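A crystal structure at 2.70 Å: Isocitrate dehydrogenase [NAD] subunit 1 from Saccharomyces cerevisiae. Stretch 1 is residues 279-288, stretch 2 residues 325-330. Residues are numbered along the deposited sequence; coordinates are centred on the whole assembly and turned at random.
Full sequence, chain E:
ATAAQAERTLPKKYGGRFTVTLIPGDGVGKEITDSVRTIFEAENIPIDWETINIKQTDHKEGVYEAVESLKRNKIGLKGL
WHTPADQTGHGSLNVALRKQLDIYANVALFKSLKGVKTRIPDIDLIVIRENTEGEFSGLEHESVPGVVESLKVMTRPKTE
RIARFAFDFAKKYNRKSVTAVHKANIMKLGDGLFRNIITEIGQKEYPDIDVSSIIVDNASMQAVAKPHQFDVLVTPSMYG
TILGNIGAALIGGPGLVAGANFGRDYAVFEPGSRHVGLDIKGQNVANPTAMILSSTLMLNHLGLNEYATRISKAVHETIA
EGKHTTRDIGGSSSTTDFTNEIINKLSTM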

# COMPACT_ATOMS: atom_id res chain seq x y z
N ASP E 279 8.37 37.78 -25.76
CA ASP E 279 7.63 38.04 -26.98
C ASP E 279 8.62 37.81 -28.13
O ASP E 279 8.86 36.65 -28.54
N ILE E 280 9.23 38.91 -28.59
CA ILE E 280 10.11 38.87 -29.77
C ILE E 280 9.53 37.85 -30.76
O ILE E 280 10.10 36.77 -30.98
N LYS E 281 8.36 38.17 -31.31
CA LYS E 281 7.73 37.19 -32.18
C LYS E 281 8.27 37.33 -33.59
O LYS E 281 8.23 38.40 -34.20
N GLY E 282 8.83 36.23 -34.06
CA GLY E 282 9.36 36.11 -35.40
C GLY E 282 9.96 34.72 -35.49
O GLY E 282 10.04 34.01 -34.49
N GLN E 283 10.39 34.33 -36.68
CA GLN E 283 11.04 33.03 -36.87
C GLN E 283 12.53 33.07 -36.52
O GLN E 283 13.24 34.02 -36.88
N ASN E 284 13.00 32.05 -35.81
CA ASN E 284 14.41 31.91 -35.47
C ASN E 284 15.07 33.09 -34.78
O ASN E 284 16.22 33.41 -35.07
N VAL E 285 14.36 33.73 -33.84
CA VAL E 285 14.93 34.90 -33.16
C VAL E 285 15.07 34.73 -31.65
O VAL E 285 15.75 35.54 -30.99
N ALA E 286 14.41 33.71 -31.10
CA ALA E 286 14.29 33.51 -29.65
C ALA E 286 15.62 33.15 -28.95
O ALA E 286 16.46 32.50 -29.54
N ASN E 287 15.81 33.59 -27.71
CA ASN E 287 17.01 33.24 -26.97
C ASN E 287 16.91 31.85 -26.37
O ASN E 287 16.01 31.59 -25.58
N PRO E 288 17.84 30.93 -26.74
CA PRO E 288 17.81 29.54 -26.27
C PRO E 288 18.55 29.35 -24.96
O PRO E 288 18.54 28.25 -24.44
N THR E 325 25.40 37.00 -30.34
CA THR E 325 24.35 37.13 -29.35
C THR E 325 22.98 37.36 -30.02
O THR E 325 22.89 37.93 -31.10
N THR E 326 21.93 36.88 -29.38
CA THR E 326 20.57 36.96 -29.93
C THR E 326 19.96 38.37 -29.69
O THR E 326 20.49 39.17 -28.91
N ARG E 327 18.85 38.69 -30.35
CA ARG E 327 18.39 40.10 -30.35
C ARG E 327 17.91 40.70 -29.02
O ARG E 327 17.90 41.92 -28.86
N ASP E 328 17.53 39.86 -28.07
CA ASP E 328 16.96 40.35 -26.82
C ASP E 328 18.00 40.78 -25.80
O ASP E 328 17.68 41.47 -24.83
N ILE E 329 19.25 40.35 -26.00
CA ILE E 329 20.35 40.85 -25.17
C ILE E 329 21.27 41.75 -25.98
O ILE E 329 22.45 41.88 -25.66
N GLY E 330 20.73 42.37 -27.02
CA GLY E 330 21.42 43.41 -27.75
C GLY E 330 22.19 42.99 -28.99
O GLY E 330 22.84 43.80 -29.64

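Where two loops meet without a shared sheet or helix, side-chain conformation does the work that backbone pairing would otherwise do. The contact between residues 279-288 and 325-330 of this isocitrate dehydrogenase subunit is a compact example, burying 419 Å² counted over both sides. The backbones come nearest at Asn287 and Thr326, whose CA atoms lie 5.9 Å apart, and both side chains start toward the opposing stretch.

Asn287 adopts the t rotamer, which serves both ends of its amide. ND2 donates a hydrogen bond to OD1 of Asp328 over 3.0 Å, while OD1 of Asn287 caps a backbone nitrogen just past the stretch, ahead of the helix that follows. Asp328, in the p rotamer within a short 3-10 segment, supplies the acceptor. Beside this hydrogen bond, Thr326, also t, places its methyl CG2 3.3 Å from CG of Asn287. Its hydroxyl OG1 lies 3.0 Å from the carbonyl O of Val285. Ile329 starts sideways, but its p, t conformation brings CD1 to 4.2 Å from ND2 of Asn287.

Arg327 shows how a long side chain can reach a partner its CA-to-CB bond does not address. That bond points sideways, but after chi1 in p the remaining torsions are all near 180°, and the extended chain brings the guanidinium across the other loop. Val285, in the m rotamer, lies over one face of the group, with CG2 3.9 Å from NH2 of Arg327; the backbone N of Lys281 sits at its edge, 3.6 Å from NH2.

Ile280 also points inward, its CD1 4.2 Å from CB of Asp328. It is poorly ordered and its chi1 of 18° falls between wells, so its modelled conformation deserves caution.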

# COMPACT_ATOMS: atom_id res chain seq x y z
CB ASP E 279 7.10 39.49 -27.05
CG ASP E 279 6.50 39.97 -25.73
OD1 ASP E 279 6.78 39.37 -24.66
OD2 ASP E 279 5.74 40.97 -25.75
CB ILE E 280 11.62 38.54 -29.41
CG1 ILE E 280 11.76 37.88 -28.02
CG2 ILE E 280 12.51 39.78 -29.52
CD1 ILE E 280 11.87 38.87 -26.84
CB LYS E 281 6.19 37.22 -32.13
CG LYS E 281 5.57 35.79 -32.03
CD LYS E 281 6.19 34.80 -33.07
CE LYS E 281 5.67 33.34 -32.96
NZ LYS E 281 6.38 32.40 -33.91
CB GLN E 283 10.85 32.55 -38.31
CG GLN E 283 9.41 32.29 -38.71
CD GLN E 283 8.66 31.51 -37.65
OE1 GLN E 283 9.22 30.61 -37.01
NE2 GLN E 283 7.40 31.86 -37.44
CB ASN E 284 15.21 31.56 -36.72
CG ASN E 284 16.47 30.78 -36.39
OD1 ASN E 284 17.53 31.00 -36.99
ND2 ASN E 284 16.35 29.85 -35.44
CB VAL E 285 14.12 36.19 -33.46
CG1 VAL E 285 14.18 36.53 -34.92
CG2 VAL E 285 12.69 36.04 -33.03
CB ALA E 286 13.25 32.47 -29.37
CB ASN E 287 17.26 34.26 -25.85
CG ASN E 287 18.69 34.22 -25.34
OD1 ASN E 287 19.47 33.34 -25.72
ND2 ASN E 287 19.04 35.18 -24.48
CB PRO E 288 18.56 28.77 -27.36
CG PRO E 288 19.17 29.80 -28.24
CD PRO E 288 19.00 31.15 -27.62
CB THR E 325 24.74 38.28 -28.42
OG1 THR E 325 25.38 37.74 -27.26
CG2 THR E 325 23.55 39.12 -28.00
CB THR E 326 19.72 35.79 -29.36
OG1 THR E 326 18.60 35.53 -30.21
CG2 THR E 326 19.26 36.07 -27.97
CB ARG E 327 17.37 40.38 -31.47
CG ARG E 327 15.94 40.08 -31.11
CD ARG E 327 15.02 40.36 -32.30
NE ARG E 327 13.63 40.00 -32.03
CZ ARG E 327 12.64 40.04 -32.93
NH1 ARG E 327 12.89 40.43 -34.17
NH2 ARG E 327 11.40 39.69 -32.58
CB ASP E 328 16.05 39.28 -26.20
CG ASP E 328 16.61 37.87 -26.37
OD1 ASP E 328 17.20 37.34 -25.39
OD2 ASP E 328 16.45 37.30 -27.49
CB ILE E 329 21.13 39.73 -24.49
CG1 ILE E 329 21.50 38.64 -25.51
CG2 ILE E 329 20.33 39.13 -23.37
CD1 ILE E 329 22.41 37.58 -24.92